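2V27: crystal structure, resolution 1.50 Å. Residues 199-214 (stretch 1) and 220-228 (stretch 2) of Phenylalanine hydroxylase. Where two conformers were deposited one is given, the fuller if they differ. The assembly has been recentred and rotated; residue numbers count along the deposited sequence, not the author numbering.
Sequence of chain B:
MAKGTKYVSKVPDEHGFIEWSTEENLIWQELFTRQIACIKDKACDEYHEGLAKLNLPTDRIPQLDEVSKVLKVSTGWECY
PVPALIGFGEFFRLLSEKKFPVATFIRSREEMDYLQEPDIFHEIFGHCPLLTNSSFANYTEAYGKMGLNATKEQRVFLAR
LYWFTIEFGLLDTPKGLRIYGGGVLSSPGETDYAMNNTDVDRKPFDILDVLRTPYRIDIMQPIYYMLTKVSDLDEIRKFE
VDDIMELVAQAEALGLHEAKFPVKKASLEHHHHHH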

# COMPACT_ATOMS: atom_id res chain seq x y z
N ASP B 199 4.94 5.87 13.29
CA ASP B 199 5.50 4.51 13.27
C ASP B 199 6.47 4.19 12.12
O ASP B 199 7.11 3.09 12.08
CB ASP B 199 4.39 3.46 13.42
CG ASP B 199 3.71 3.55 14.81
OD1 ASP B 199 4.34 3.26 15.82
OD2 ASP B 199 2.57 3.96 14.86
N VAL B 200 6.65 5.11 11.19
CA VAL B 200 7.57 4.83 10.08
C VAL B 200 9.03 4.83 10.56
O VAL B 200 9.36 5.36 11.64
CB VAL B 200 7.36 5.86 8.97
CG1 VAL B 200 7.58 7.26 9.54
CG2 VAL B 200 8.29 5.61 7.81
N ASP B 201 9.90 4.19 9.80
CA ASP B 201 11.31 4.10 10.17
C ASP B 201 12.15 5.16 9.46
O ASP B 201 12.47 5.00 8.30
CB ASP B 201 11.88 2.76 9.75
CG ASP B 201 11.79 1.69 10.81
OD1 ASP B 201 11.14 1.88 11.87
OD2 ASP B 201 12.41 0.65 10.56
N ARG B 202 12.56 6.21 10.17
CA ARG B 202 13.35 7.28 9.54
C ARG B 202 14.79 7.04 10.00
O ARG B 202 15.10 7.14 11.21
CB ARG B 202 12.87 8.68 9.94
CG ARG B 202 11.42 8.95 9.49
CD ARG B 202 10.96 10.30 9.99
NE ARG B 202 9.55 10.58 9.68
CZ ARG B 202 8.53 10.19 10.45
NH1 ARG B 202 8.73 9.50 11.58
NH2 ARG B 202 7.27 10.47 10.08
N LYS B 203 15.65 6.69 9.05
CA LYS B 203 17.03 6.18 9.27
C LYS B 203 18.04 7.20 8.76
O LYS B 203 17.81 7.86 7.73
CB LYS B 203 17.22 4.86 8.53
CG LYS B 203 16.29 3.72 9.01
CD LYS B 203 16.52 2.47 8.06
N PRO B 204 19.21 7.29 9.41
CA PRO B 204 20.27 8.12 8.83
C PRO B 204 20.72 7.57 7.46
O PRO B 204 20.79 6.35 7.25
CB PRO B 204 21.42 8.06 9.87
CG PRO B 204 21.11 6.94 10.72
CD PRO B 204 19.64 6.59 10.65
N PHE B 205 21.01 8.47 6.53
CA PHE B 205 21.43 8.00 5.21
C PHE B 205 22.73 7.15 5.31
O PHE B 205 23.70 7.56 5.97
CB PHE B 205 21.67 9.19 4.28
CG PHE B 205 22.03 8.77 2.90
CD1 PHE B 205 21.04 8.52 1.89
CD2 PHE B 205 23.38 8.59 2.58
CE1 PHE B 205 21.41 8.08 0.59
CE2 PHE B 205 23.73 8.17 1.31
CZ PHE B 205 22.72 7.90 0.32
N ASP B 206 22.74 6.00 4.62
CA ASP B 206 23.94 5.22 4.46
C ASP B 206 23.75 4.53 3.12
O ASP B 206 22.73 3.84 2.87
CB ASP B 206 24.08 4.20 5.58
CG ASP B 206 25.26 3.25 5.38
OD1 ASP B 206 25.16 2.28 4.61
OD2 ASP B 206 26.31 3.52 5.97
N ILE B 207 24.71 4.71 2.23
CA ILE B 207 24.49 4.31 0.85
C ILE B 207 24.30 2.80 0.73
O ILE B 207 23.52 2.32 -0.09
CB ILE B 207 25.62 4.86 -0.08
CG1 ILE B 207 25.24 4.55 -1.55
CG2 ILE B 207 27.00 4.36 0.33
CD1 ILE B 207 25.75 5.63 -2.58
N LEU B 208 25.09 2.03 1.50
CA LEU B 208 24.92 0.57 1.45
C LEU B 208 23.52 0.15 1.96
O LEU B 208 22.84 -0.65 1.29
CB LEU B 208 26.08 -0.16 2.21
CG LEU B 208 26.01 -1.66 2.10
CD1 LEU B 208 26.14 -2.15 0.66
CD2 LEU B 208 27.22 -2.13 2.93
N ASP B 209 23.08 0.72 3.09
CA ASP B 209 21.71 0.42 3.58
C ASP B 209 20.67 0.74 2.46
O ASP B 209 19.76 -0.07 2.18
CB ASP B 209 21.36 1.25 4.83
CG ASP B 209 21.83 0.64 6.06
OD1 ASP B 209 21.82 -0.61 6.15
OD2 ASP B 209 22.17 1.45 6.94
N VAL B 210 20.85 1.91 1.83
CA VAL B 210 19.88 2.38 0.82
C VAL B 210 19.88 1.40 -0.35
O VAL B 210 18.81 0.94 -0.75
CB VAL B 210 20.25 3.79 0.32
CG1 VAL B 210 19.48 4.15 -1.04
CG2 VAL B 210 19.97 4.79 1.36
N LEU B 211 21.05 1.01 -0.88
CA LEU B 211 21.09 0.09 -2.02
C LEU B 211 20.45 -1.31 -1.70
O LEU B 211 20.04 -2.03 -2.61
CB LEU B 211 22.55 -0.11 -2.47
CG LEU B 211 23.18 1.11 -3.16
CD1 LEU B 211 24.67 0.91 -3.30
CD2 LEU B 211 22.53 1.44 -4.52
N ARG B 212 20.45 -1.65 -0.41
CA ARG B 212 19.90 -2.95 0.05
C ARG B 212 18.41 -2.91 0.42
O ARG B 212 17.87 -3.93 0.85
CB ARG B 212 20.68 -3.42 1.26
CG ARG B 212 22.11 -3.90 0.82
CD ARG B 212 22.95 -4.35 2.03
NE ARG B 212 22.41 -5.61 2.49
CZ ARG B 212 21.92 -5.87 3.70
NH1 ARG B 212 21.94 -4.96 4.70
NH2 ARG B 212 21.38 -7.07 3.89
N THR B 213 17.73 -1.76 0.30
CA THR B 213 16.36 -1.65 0.84
C THR B 213 15.28 -1.94 -0.24
O THR B 213 15.13 -1.15 -1.17
CB THR B 213 16.15 -0.23 1.43
OG1 THR B 213 17.09 0.03 2.49
CG2 THR B 213 14.71 -0.13 2.03
N PRO B 214 14.50 -3.01 -0.10
CA PRO B 214 13.40 -3.25 -1.08
C PRO B 214 12.37 -2.15 -0.90
O PRO B 214 12.18 -1.61 0.23
CB PRO B 214 12.73 -4.55 -0.60
CG PRO B 214 13.37 -4.89 0.65
CD PRO B 214 14.59 -4.04 0.95
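Stretch 2, residues 220-228: MQPIYYMLT

Stretch 2 enters in an extended loop, turns at Pro222 (phi/psi -76/-15), and then runs as a strand from Ile223 to Leu227 beside the strand Asp201 to Pro204. The two strands point the same way, with an angle of 33° between their directions (signed crossing angle -33°) and a closest axial approach of 4.5 Å. Asp201 pairs with Ile223, Arg202 with Tyr224, Lys203 with Tyr225 and Pro204 with Met226, at CA-CA separations of 4.6 to 4.9 Å.

Five backbone hydrogen bonds fix this parallel register. Asp201 N donates to Pro222 O (2.9 Å) and Tyr224 N to Asp201 O (3.0 Å); Lys203 N then donates to Tyr224 O, Met226 N to Lys203 O, and Phe205 N to Met226 O, each at 2.8 Å. Alternate residues of stretch 1 thus carry the ladder, and the last bond extends it past Pro204, whose ring nitrogen has no proton to give. CA-H...O contacts tighten the seam, the shortest between Tyr225 CA and Lys203 O at 3.2 Å.

The most prominent bump on stretch 2 is Tyr225, which buries 150 Å² against stretch 1. Its side chain leaves the sheet on the same face as Lys203 and Ile223, and its ring enters a hollow formed where stretch 1 leaves the strand and coils into the helix 207-211. Val210 lies over one face of the ring, its CG2 3.6 Å from the Tyr225 ring centroid and only 13° off the ring normal, a CH-pi contact. Pro204 O approaches the ring edge, 3.5 Å from Tyr225 CD2, while Lys203 CD comes within 3.8 Å of Tyr225 CE2. At the tip, Tyr225 OH is 2.5 Å from Thr213 OG1, which itself donates to Asp209 O (2.7 Å). The helix that helps shape this pocket is capped by Asp206, whose OD1 accepts from Asp209 N at 3.0 Å.

Smaller fits surround this plug. On the same face, Ile223 extends its CD1 to 3.8 Å from Thr213 CG2, and its CG2 lies 3.8 Å from Lys203 CD. At the start of the pairing, Val200 CG2 tucks in 3.1 Å from Pro222 O and meets the edge of the Tyr224 ring, 3.6 Å from CD1 of that tyrosine. Met226 brings its side-chain end back to Arg202, with SD of Met226 3.9 Å from Arg202 CB. At the far end, Leu227 CD2 packs 3.6 Å from Phe205 CG, closing the contact with an apolar pair.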

# COMPACT_ATOMS: atom_id res chain seq x y z
N MET B 220 2.39 3.41 1.25
CA MET B 220 2.98 4.39 2.15
C MET B 220 4.34 3.80 2.57
O MET B 220 4.47 2.66 2.99
CB MET B 220 2.07 4.61 3.33
CG MET B 220 0.65 5.10 2.94
SD MET B 220 0.64 6.52 1.82
CE MET B 220 1.31 7.80 2.92
N GLN B 221 5.38 4.60 2.38
CA GLN B 221 6.73 4.15 2.58
C GLN B 221 7.02 3.78 4.06
O GLN B 221 6.86 4.61 4.98
CB GLN B 221 7.72 5.23 2.07
CG GLN B 221 7.59 5.43 0.51
CD GLN B 221 7.77 4.13 -0.20
OE1 GLN B 221 8.87 3.57 -0.22
NE2 GLN B 221 6.71 3.68 -0.84
N PRO B 222 7.46 2.53 4.31
CA PRO B 222 7.80 2.14 5.67
C PRO B 222 9.14 2.68 6.16
O PRO B 222 9.36 2.75 7.39
CB PRO B 222 7.81 0.60 5.63
CG PRO B 222 7.96 0.24 4.19
CD PRO B 222 7.53 1.42 3.34
N ILE B 223 9.98 3.16 5.24
CA ILE B 223 11.34 3.57 5.58
C ILE B 223 11.71 4.82 4.77
O ILE B 223 11.47 4.86 3.56
CB ILE B 223 12.37 2.48 5.19
CG1 ILE B 223 12.15 1.21 6.00
CG2 ILE B 223 13.79 3.00 5.40
CD1 ILE B 223 12.92 0.01 5.42
N TYR B 224 12.31 5.80 5.46
CA TYR B 224 12.92 6.98 4.81
C TYR B 224 14.37 7.06 5.23
O TYR B 224 14.74 6.60 6.36
CB TYR B 224 12.23 8.28 5.29
CG TYR B 224 10.81 8.43 4.78
CD1 TYR B 224 9.78 7.67 5.31
CD2 TYR B 224 10.51 9.26 3.68
CE1 TYR B 224 8.46 7.75 4.79
CE2 TYR B 224 9.20 9.39 3.19
CZ TYR B 224 8.19 8.61 3.76
OH TYR B 224 6.88 8.63 3.34
N TYR B 225 15.19 7.65 4.36
CA TYR B 225 16.59 7.97 4.72
C TYR B 225 16.82 9.47 4.81
O TYR B 225 16.33 10.25 4.01
CB TYR B 225 17.58 7.33 3.75
CG TYR B 225 17.57 5.84 3.92
CD1 TYR B 225 16.79 5.03 3.08
CD2 TYR B 225 18.36 5.23 4.92
CE1 TYR B 225 16.78 3.62 3.24
CE2 TYR B 225 18.38 3.84 5.08
CZ TYR B 225 17.59 3.01 4.25
OH TYR B 225 17.57 1.62 4.42
N MET B 226 17.57 9.86 5.84
CA MET B 226 17.80 11.27 6.14
C MET B 226 19.25 11.70 5.96
O MET B 226 20.15 11.11 6.58
CB MET B 226 17.39 11.55 7.57
CG MET B 226 15.95 11.09 7.92
SD MET B 226 15.53 11.57 9.64
CE MET B 226 16.53 10.41 10.55
N LEU B 227 19.46 12.73 5.15
CA LEU B 227 20.72 13.49 5.18
C LEU B 227 20.62 14.52 6.31
O LEU B 227 19.60 14.63 6.96
CB LEU B 227 20.94 14.22 3.84
CG LEU B 227 20.84 13.40 2.54
CD1 LEU B 227 20.91 14.38 1.33
CD2 LEU B 227 21.92 12.35 2.42
N THR B 228 21.68 15.29 6.53
CA THR B 228 21.57 16.44 7.44
C THR B 228 21.44 17.78 6.70
O THR B 228 21.01 18.79 7.29
CB THR B 228 22.79 16.54 8.34
OG1 THR B 228 23.94 16.85 7.53
CG2 THR B 228 22.98 15.24 9.15
O HOH W 1 7.50 1.59 9.17